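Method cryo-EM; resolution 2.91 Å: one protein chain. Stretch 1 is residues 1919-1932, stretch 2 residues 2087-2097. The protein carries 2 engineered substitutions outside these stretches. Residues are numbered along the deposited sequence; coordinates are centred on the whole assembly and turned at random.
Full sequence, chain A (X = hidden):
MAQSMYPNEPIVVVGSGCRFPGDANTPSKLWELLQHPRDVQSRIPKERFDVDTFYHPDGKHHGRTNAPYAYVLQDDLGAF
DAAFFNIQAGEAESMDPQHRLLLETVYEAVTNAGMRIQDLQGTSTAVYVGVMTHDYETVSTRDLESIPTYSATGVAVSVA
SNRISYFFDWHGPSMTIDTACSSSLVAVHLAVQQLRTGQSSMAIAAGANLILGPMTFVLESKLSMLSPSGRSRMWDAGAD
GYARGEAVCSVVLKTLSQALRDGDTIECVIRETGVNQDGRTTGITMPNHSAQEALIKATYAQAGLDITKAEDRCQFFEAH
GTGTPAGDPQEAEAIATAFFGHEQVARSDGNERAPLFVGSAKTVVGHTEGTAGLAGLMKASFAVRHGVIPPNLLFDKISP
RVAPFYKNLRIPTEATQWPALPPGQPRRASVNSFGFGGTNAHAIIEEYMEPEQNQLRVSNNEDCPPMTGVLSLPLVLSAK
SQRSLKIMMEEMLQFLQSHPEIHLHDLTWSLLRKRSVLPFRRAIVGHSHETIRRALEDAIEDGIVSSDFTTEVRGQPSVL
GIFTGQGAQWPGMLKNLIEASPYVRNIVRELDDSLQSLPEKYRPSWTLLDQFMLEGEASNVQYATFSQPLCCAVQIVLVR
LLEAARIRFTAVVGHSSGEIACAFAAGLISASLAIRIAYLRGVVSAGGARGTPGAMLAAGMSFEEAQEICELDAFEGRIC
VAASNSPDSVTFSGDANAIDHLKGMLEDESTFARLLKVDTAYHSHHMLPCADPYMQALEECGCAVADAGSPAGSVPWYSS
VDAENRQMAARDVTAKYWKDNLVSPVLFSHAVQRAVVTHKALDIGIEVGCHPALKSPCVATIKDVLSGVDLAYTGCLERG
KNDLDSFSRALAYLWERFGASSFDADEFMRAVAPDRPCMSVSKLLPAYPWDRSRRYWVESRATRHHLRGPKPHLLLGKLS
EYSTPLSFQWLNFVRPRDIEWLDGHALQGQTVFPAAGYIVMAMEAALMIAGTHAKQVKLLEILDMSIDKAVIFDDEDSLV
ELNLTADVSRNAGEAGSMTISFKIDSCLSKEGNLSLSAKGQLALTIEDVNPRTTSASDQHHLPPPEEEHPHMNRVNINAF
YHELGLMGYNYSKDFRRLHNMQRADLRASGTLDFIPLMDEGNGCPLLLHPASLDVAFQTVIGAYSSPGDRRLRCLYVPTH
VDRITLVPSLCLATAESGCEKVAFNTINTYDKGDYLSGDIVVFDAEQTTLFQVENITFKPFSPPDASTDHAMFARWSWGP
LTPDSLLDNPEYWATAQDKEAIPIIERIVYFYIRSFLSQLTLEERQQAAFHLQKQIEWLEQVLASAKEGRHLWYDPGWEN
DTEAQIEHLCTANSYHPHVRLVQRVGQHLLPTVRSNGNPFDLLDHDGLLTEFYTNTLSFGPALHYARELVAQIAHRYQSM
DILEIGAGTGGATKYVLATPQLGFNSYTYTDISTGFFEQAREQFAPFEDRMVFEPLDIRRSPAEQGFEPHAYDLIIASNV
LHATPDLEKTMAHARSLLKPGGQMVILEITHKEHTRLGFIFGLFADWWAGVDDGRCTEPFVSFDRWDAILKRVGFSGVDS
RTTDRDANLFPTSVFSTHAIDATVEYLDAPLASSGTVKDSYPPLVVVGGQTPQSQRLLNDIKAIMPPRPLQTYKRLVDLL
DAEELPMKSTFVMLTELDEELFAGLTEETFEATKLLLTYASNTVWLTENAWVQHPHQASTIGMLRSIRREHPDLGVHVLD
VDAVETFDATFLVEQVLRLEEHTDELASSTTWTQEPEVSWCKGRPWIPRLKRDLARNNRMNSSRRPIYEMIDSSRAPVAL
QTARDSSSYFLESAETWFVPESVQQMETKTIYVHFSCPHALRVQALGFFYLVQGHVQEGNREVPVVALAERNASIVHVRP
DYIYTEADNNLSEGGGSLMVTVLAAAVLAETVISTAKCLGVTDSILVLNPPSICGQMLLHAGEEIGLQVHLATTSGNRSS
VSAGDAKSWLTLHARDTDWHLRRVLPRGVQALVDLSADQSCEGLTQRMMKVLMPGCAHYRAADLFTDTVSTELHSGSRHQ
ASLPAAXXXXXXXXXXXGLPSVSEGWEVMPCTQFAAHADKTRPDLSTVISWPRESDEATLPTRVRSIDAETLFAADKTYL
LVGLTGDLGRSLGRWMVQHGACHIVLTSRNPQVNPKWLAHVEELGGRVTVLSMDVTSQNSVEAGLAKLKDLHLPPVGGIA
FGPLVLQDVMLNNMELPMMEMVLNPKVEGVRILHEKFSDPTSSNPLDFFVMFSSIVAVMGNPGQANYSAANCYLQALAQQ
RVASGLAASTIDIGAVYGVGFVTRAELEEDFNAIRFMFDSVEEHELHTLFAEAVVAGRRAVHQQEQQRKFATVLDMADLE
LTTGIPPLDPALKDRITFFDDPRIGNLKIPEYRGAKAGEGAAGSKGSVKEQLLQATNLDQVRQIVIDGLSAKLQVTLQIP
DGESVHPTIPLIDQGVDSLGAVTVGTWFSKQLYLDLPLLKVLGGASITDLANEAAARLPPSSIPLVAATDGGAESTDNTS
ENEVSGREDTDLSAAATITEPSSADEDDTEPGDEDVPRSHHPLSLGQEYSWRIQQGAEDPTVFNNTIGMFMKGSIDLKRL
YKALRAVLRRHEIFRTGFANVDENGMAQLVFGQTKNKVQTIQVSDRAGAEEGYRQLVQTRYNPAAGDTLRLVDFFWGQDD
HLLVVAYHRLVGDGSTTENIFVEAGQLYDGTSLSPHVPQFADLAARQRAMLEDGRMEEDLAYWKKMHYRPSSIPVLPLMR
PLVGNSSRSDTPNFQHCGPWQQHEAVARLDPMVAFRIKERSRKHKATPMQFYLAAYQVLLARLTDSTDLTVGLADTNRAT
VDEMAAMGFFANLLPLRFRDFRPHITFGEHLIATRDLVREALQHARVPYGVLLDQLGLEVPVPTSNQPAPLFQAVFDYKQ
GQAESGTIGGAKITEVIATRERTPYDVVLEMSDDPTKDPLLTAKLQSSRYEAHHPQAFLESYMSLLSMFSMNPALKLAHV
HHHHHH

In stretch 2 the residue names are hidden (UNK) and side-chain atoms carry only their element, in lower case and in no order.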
# COMPACT_ATOMS: atom_id res chain seq x y z
N ARG A 1919 29.19 -36.59 -35.72
CA ARG A 1919 29.42 -37.96 -36.15
C ARG A 1919 28.57 -38.28 -37.38
O ARG A 1919 27.49 -37.72 -37.56
CB ARG A 1919 29.09 -38.93 -35.02
CG ARG A 1919 30.29 -39.32 -34.17
CD ARG A 1919 29.96 -40.42 -33.17
NE ARG A 1919 29.25 -39.92 -32.00
CZ ARG A 1919 28.00 -40.22 -31.68
NH1 ARG A 1919 27.27 -41.05 -32.40
NH2 ARG A 1919 27.47 -39.68 -30.58
N PRO A 1920 29.04 -39.19 -38.24
CA PRO A 1920 28.25 -39.54 -39.43
C PRO A 1920 26.88 -40.11 -39.11
O PRO A 1920 25.97 -40.00 -39.94
CB PRO A 1920 29.13 -40.57 -40.16
CG PRO A 1920 30.49 -40.39 -39.59
CD PRO A 1920 30.30 -39.95 -38.18
N ASP A 1921 26.70 -40.71 -37.93
CA ASP A 1921 25.41 -41.28 -37.57
C ASP A 1921 24.30 -40.24 -37.57
O ASP A 1921 23.13 -40.60 -37.68
CB ASP A 1921 25.50 -41.95 -36.20
CG ASP A 1921 26.59 -43.00 -36.13
OD1 ASP A 1921 26.90 -43.61 -37.17
OD2 ASP A 1921 27.15 -43.20 -35.03
N TYR A 1922 24.65 -38.96 -37.44
CA TYR A 1922 23.68 -37.87 -37.38
C TYR A 1922 23.67 -37.05 -38.67
O TYR A 1922 23.30 -35.88 -38.65
CB TYR A 1922 23.97 -36.97 -36.19
CG TYR A 1922 23.98 -37.68 -34.85
CD1 TYR A 1922 22.81 -37.88 -34.14
CD2 TYR A 1922 25.17 -38.14 -34.31
CE1 TYR A 1922 22.82 -38.53 -32.92
CE2 TYR A 1922 25.19 -38.78 -33.09
CZ TYR A 1922 24.01 -38.98 -32.40
OH TYR A 1922 24.03 -39.62 -31.19
N ILE A 1923 24.07 -37.66 -39.78
CA ILE A 1923 24.20 -36.96 -41.05
C ILE A 1923 23.43 -37.71 -42.12
O ILE A 1923 23.53 -38.94 -42.22
CB ILE A 1923 25.68 -36.81 -41.47
CG1 ILE A 1923 26.51 -36.24 -40.32
CG2 ILE A 1923 25.79 -35.93 -42.71
CD1 ILE A 1923 27.97 -36.05 -40.66
N TYR A 1924 22.64 -36.97 -42.91
CA TYR A 1924 22.01 -37.50 -44.11
C TYR A 1924 22.82 -36.99 -45.30
O TYR A 1924 22.78 -35.81 -45.64
CB TYR A 1924 20.55 -37.06 -44.20
CG TYR A 1924 19.80 -37.67 -45.36
CD1 TYR A 1924 19.42 -39.01 -45.33
CD2 TYR A 1924 19.46 -36.92 -46.48
CE1 TYR A 1924 18.74 -39.58 -46.39
CE2 TYR A 1924 18.78 -37.48 -47.53
CZ TYR A 1924 18.42 -38.81 -47.48
OH TYR A 1924 17.73 -39.37 -48.53
N THR A 1925 23.57 -37.90 -45.94
CA THR A 1925 24.61 -37.52 -46.88
C THR A 1925 24.12 -37.30 -48.30
O THR A 1925 24.89 -36.81 -49.13
CB THR A 1925 25.71 -38.58 -46.89
OG1 THR A 1925 25.17 -39.84 -47.32
CG2 THR A 1925 26.32 -38.75 -45.50
N GLU A 1926 22.87 -37.65 -48.61
CA GLU A 1926 22.39 -37.51 -49.98
C GLU A 1926 22.28 -36.04 -50.36
O GLU A 1926 21.80 -35.21 -49.58
CB GLU A 1926 21.04 -38.20 -50.14
CG GLU A 1926 20.55 -38.26 -51.58
CD GLU A 1926 19.21 -38.96 -51.71
OE1 GLU A 1926 18.66 -39.39 -50.68
OE2 GLU A 1926 18.72 -39.09 -52.85
N ALA A 1927 22.73 -35.72 -51.57
CA ALA A 1927 22.66 -34.36 -52.09
C ALA A 1927 21.39 -34.17 -52.93
O ALA A 1927 21.43 -33.88 -54.12
CB ALA A 1927 23.91 -34.04 -52.90
N ASP A 1928 20.26 -34.35 -52.26
CA ASP A 1928 18.96 -34.26 -52.93
C ASP A 1928 18.58 -32.79 -53.10
O ASP A 1928 18.41 -32.07 -52.12
CB ASP A 1928 17.90 -34.99 -52.12
CG ASP A 1928 16.55 -35.01 -52.80
OD1 ASP A 1928 16.46 -34.54 -53.96
OD2 ASP A 1928 15.58 -35.50 -52.19
N ASN A 1929 18.46 -32.36 -54.36
CA ASN A 1929 18.05 -30.98 -54.63
C ASN A 1929 16.61 -30.72 -54.19
O ASN A 1929 16.25 -29.56 -53.97
CB ASN A 1929 18.20 -30.67 -56.12
CG ASN A 1929 19.64 -30.75 -56.58
OD1 ASN A 1929 20.38 -29.77 -56.51
ND2 ASN A 1929 20.05 -31.92 -57.05
N ASN A 1930 15.79 -31.76 -54.07
CA ASN A 1930 14.44 -31.57 -53.55
C ASN A 1930 14.48 -30.96 -52.16
O ASN A 1930 13.66 -30.10 -51.82
CB ASN A 1930 13.69 -32.90 -53.54
CG ASN A 1930 13.47 -33.46 -54.93
OD1 ASN A 1930 12.41 -33.27 -55.54
ND2 ASN A 1930 14.48 -34.14 -55.46
N LEU A 1931 15.42 -31.40 -51.33
CA LEU A 1931 15.72 -30.74 -50.06
C LEU A 1931 16.49 -29.46 -50.37
O LEU A 1931 17.70 -29.33 -50.13
CB LEU A 1931 16.50 -31.66 -49.14
CG LEU A 1931 15.83 -33.01 -48.85
CD1 LEU A 1931 16.75 -33.90 -48.03
CD2 LEU A 1931 14.50 -32.82 -48.13
N SER A 1932 15.76 -28.49 -50.93
CA SER A 1932 16.36 -27.31 -51.52
C SER A 1932 17.08 -26.48 -50.45
O SER A 1932 17.05 -26.79 -49.25
CB SER A 1932 15.30 -26.47 -52.22
OG SER A 1932 14.29 -26.07 -51.31
N UNK A 2087 16.51 -43.69 -38.85
CA UNK A 2087 15.92 -42.47 -38.33
C UNK A 2087 15.85 -41.39 -39.41
O UNK A 2087 14.76 -40.94 -39.78
c UNK A 2087 16.12 -40.70 -36.54
o UNK A 2087 14.48 -37.23 -34.94
c UNK A 2087 15.12 -40.76 -35.58
c UNK A 2087 15.02 -38.38 -35.47
c UNK A 2087 14.57 -39.61 -35.05
c UNK A 2087 16.56 -39.44 -36.95
c UNK A 2087 16.02 -38.29 -36.42
c UNK A 2087 16.72 -41.96 -37.12
N UNK A 2088 17.01 -40.96 -39.92
CA UNK A 2088 16.97 -39.91 -40.93
C UNK A 2088 16.37 -40.41 -42.23
O UNK A 2088 15.80 -39.61 -42.99
c UNK A 2088 21.68 -41.96 -43.10
c UNK A 2088 20.51 -40.77 -41.38
c UNK A 2088 22.56 -42.00 -40.85
c UNK A 2088 18.35 -39.30 -41.20
n UNK A 2088 21.16 -40.69 -39.24
c UNK A 2088 22.64 -42.37 -42.16
c UNK A 2088 21.49 -41.20 -40.47
c UNK A 2088 19.56 -39.99 -40.65
c UNK A 2088 20.00 -39.96 -39.36
c UNK A 2088 20.61 -41.17 -42.72
N UNK A 2089 16.45 -41.71 -42.51
CA UNK A 2089 15.76 -42.24 -43.69
C UNK A 2089 14.26 -42.00 -43.60
O UNK A 2089 13.64 -41.49 -44.54
o UNK A 2089 16.86 -46.30 -44.14
c UNK A 2089 17.49 -44.02 -44.32
c UNK A 2089 16.07 -43.73 -43.86
c UNK A 2089 17.77 -45.50 -44.44
o UNK A 2089 18.90 -45.86 -44.83
N UNK A 2090 13.67 -42.35 -42.46
CA UNK A 2090 12.24 -42.12 -42.24
C UNK A 2090 11.93 -40.63 -42.23
O UNK A 2090 10.89 -40.20 -42.74
c UNK A 2090 11.81 -42.78 -40.93
c UNK A 2090 9.80 -41.95 -39.52
n UNK A 2090 9.34 -43.03 -41.37
n UNK A 2090 8.44 -42.05 -39.69
c UNK A 2090 8.19 -42.70 -40.81
c UNK A 2090 10.37 -42.56 -40.58
N UNK A 2091 12.82 -39.83 -41.64
CA UNK A 2091 12.59 -38.39 -41.58
C UNK A 2091 12.50 -37.81 -42.98
O UNK A 2091 11.56 -37.07 -43.31
c UNK A 2091 13.71 -37.71 -40.76
c UNK A 2091 13.53 -38.02 -39.28
c UNK A 2091 13.72 -36.21 -41.00
N UNK A 2092 13.48 -38.13 -43.84
CA UNK A 2092 13.47 -37.60 -45.19
C UNK A 2092 12.32 -38.18 -45.99
O UNK A 2092 11.74 -37.50 -46.84
c UNK A 2092 15.95 -37.20 -45.11
c UNK A 2092 15.08 -39.35 -46.05
c UNK A 2092 14.82 -37.86 -45.89
N UNK A 2093 11.96 -39.45 -45.75
CA UNK A 2093 10.83 -40.04 -46.46
C UNK A 2093 9.55 -39.28 -46.14
O UNK A 2093 8.76 -38.97 -47.04
c UNK A 2093 10.69 -41.51 -46.09
o UNK A 2093 9.57 -42.09 -46.73
N UNK A 2094 9.32 -38.98 -44.86
CA UNK A 2094 8.14 -38.22 -44.48
C UNK A 2094 8.19 -36.81 -45.03
O UNK A 2094 7.17 -36.26 -45.47
c UNK A 2094 6.32 -40.02 -42.63
c UNK A 2094 7.69 -39.51 -42.24
c UNK A 2094 8.00 -38.20 -42.96
c UNK A 2094 7.76 -39.29 -40.73
N UNK A 2095 9.37 -36.19 -45.01
CA UNK A 2095 9.50 -34.84 -45.55
C UNK A 2095 9.14 -34.81 -47.02
O UNK A 2095 8.46 -33.89 -47.50
c UNK A 2095 10.92 -34.32 -45.33
N UNK A 2096 9.58 -35.83 -47.77
CA UNK A 2096 9.27 -35.91 -49.19
C UNK A 2096 7.78 -36.05 -49.44
O UNK A 2096 7.33 -35.86 -50.57
c UNK A 2096 12.39 -37.97 -50.12
n UNK A 2096 14.64 -39.72 -50.05
c UNK A 2096 10.04 -37.08 -49.81
n UNK A 2096 13.76 -37.62 -50.47
c UNK A 2096 11.51 -36.74 -50.04
c UNK A 2096 14.79 -38.46 -50.43
n UNK A 2096 15.99 -38.02 -50.79
N UNK A 2097 6.99 -36.39 -48.41
CA UNK A 2097 5.55 -36.44 -48.56
C UNK A 2097 4.92 -35.05 -48.60
O UNK A 2097 3.77 -34.92 -49.05
c UNK A 2097 5.41 -38.68 -47.33
n UNK A 2097 5.10 -40.71 -46.04
o UNK A 2097 3.60 -39.05 -45.81
c UNK A 2097 4.92 -37.25 -47.43
c UNK A 2097 4.63 -39.50 -46.33

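Position 2087 carries one carbon, then a six-carbon ring bearing one oxygen, and touches nothing on stretch 1: Tyr2087. Position 2088 has one carbon leading into fused five- and six-membered rings that hold eight carbons and a single nitrogen. Its CA-to-CB bond points toward stretch 1; the ring nitrogen lies 2.5 Å from Asp1921 O, and a ring carbon packs near Tyr1924 CD1. This is Trp2088. Its NE1 donates a hydrogen bond to Asp1921 O, near the ring plane as an N-H donor requires. Ile1923 O lies over a face of the indole, 3.5 Å from Trp2088 CZ2, while Tyr1924 CD1 is 3.6 Å from Trp2088 CE3.

Position 2089 shows three carbons, the third carrying two oxygens, and its CA-to-CB bond points away: Glu2089. Position 2090, one carbon and a five-membered ring of three carbons and two nitrogens, is out of reach: His2090. At 2091 one carbon carries two others, again beyond contact. That fork at the first carbon means Val2091.

Position 2092 repeats the three-carbon fork, but its CA-to-CB bond points toward stretch 1. One methyl sits over the Tyr1924 ring, 3.6 Å from its centroid and only 4° off the normal; the residue is Val2092, and the methyl, CG1, makes a CH-pi contact. Its CG2 lies 3.7 Å from Tyr1924 CZ, and Leu1931 CD1 approaches Val2092 CG1 more loosely, at 4.5 Å.

Position 2093, one carbon and one oxygen, has its CA-to-CB bond pointing away: Ser2093. Position 2094, four carbons forked at the second, is out of reach: Leu2094. Position 2095 has a single carbon; its CA-to-CB bond points toward stretch 1, and CB stays 4.8 Å from Leu1931 CD2: Ala2095.

Position 2096 has three carbons, a nitrogen, then a carbon bearing two more nitrogens. Its CA-to-CB bond runs sideways, yet the chain's end comes nearer and meets two carboxylates: Arg2096. NH2 forms salt bridges with Glu1926 OE1 at 3.0 Å and Asp1928 OD2 at 2.9 Å, and NE adds a hydrogen bond to Asp1928 OD2 at 3.3 Å. Position 2097, three carbons with the third carrying one oxygen and one nitrogen, stays out of reach: Gln2097.

The rule is spacing. Trp2088, Val2092 and Arg2096, four residues apart, meet stretch 1 with an indole, a methyl fork and a guanidinium. Tyr1924 touches all three, and its OH gives a very short 2.3 Å hydrogen bond to Glu1926 OE1, tying the ring to a carboxylate that Arg2096 also holds. Asp1928 OD1 meanwhile accepts from Asn1930 N at 2.9 Å, leaving OD2 to face the arginine.

Stretch 2, residues 2087-2097: YWEHVVSLARQ
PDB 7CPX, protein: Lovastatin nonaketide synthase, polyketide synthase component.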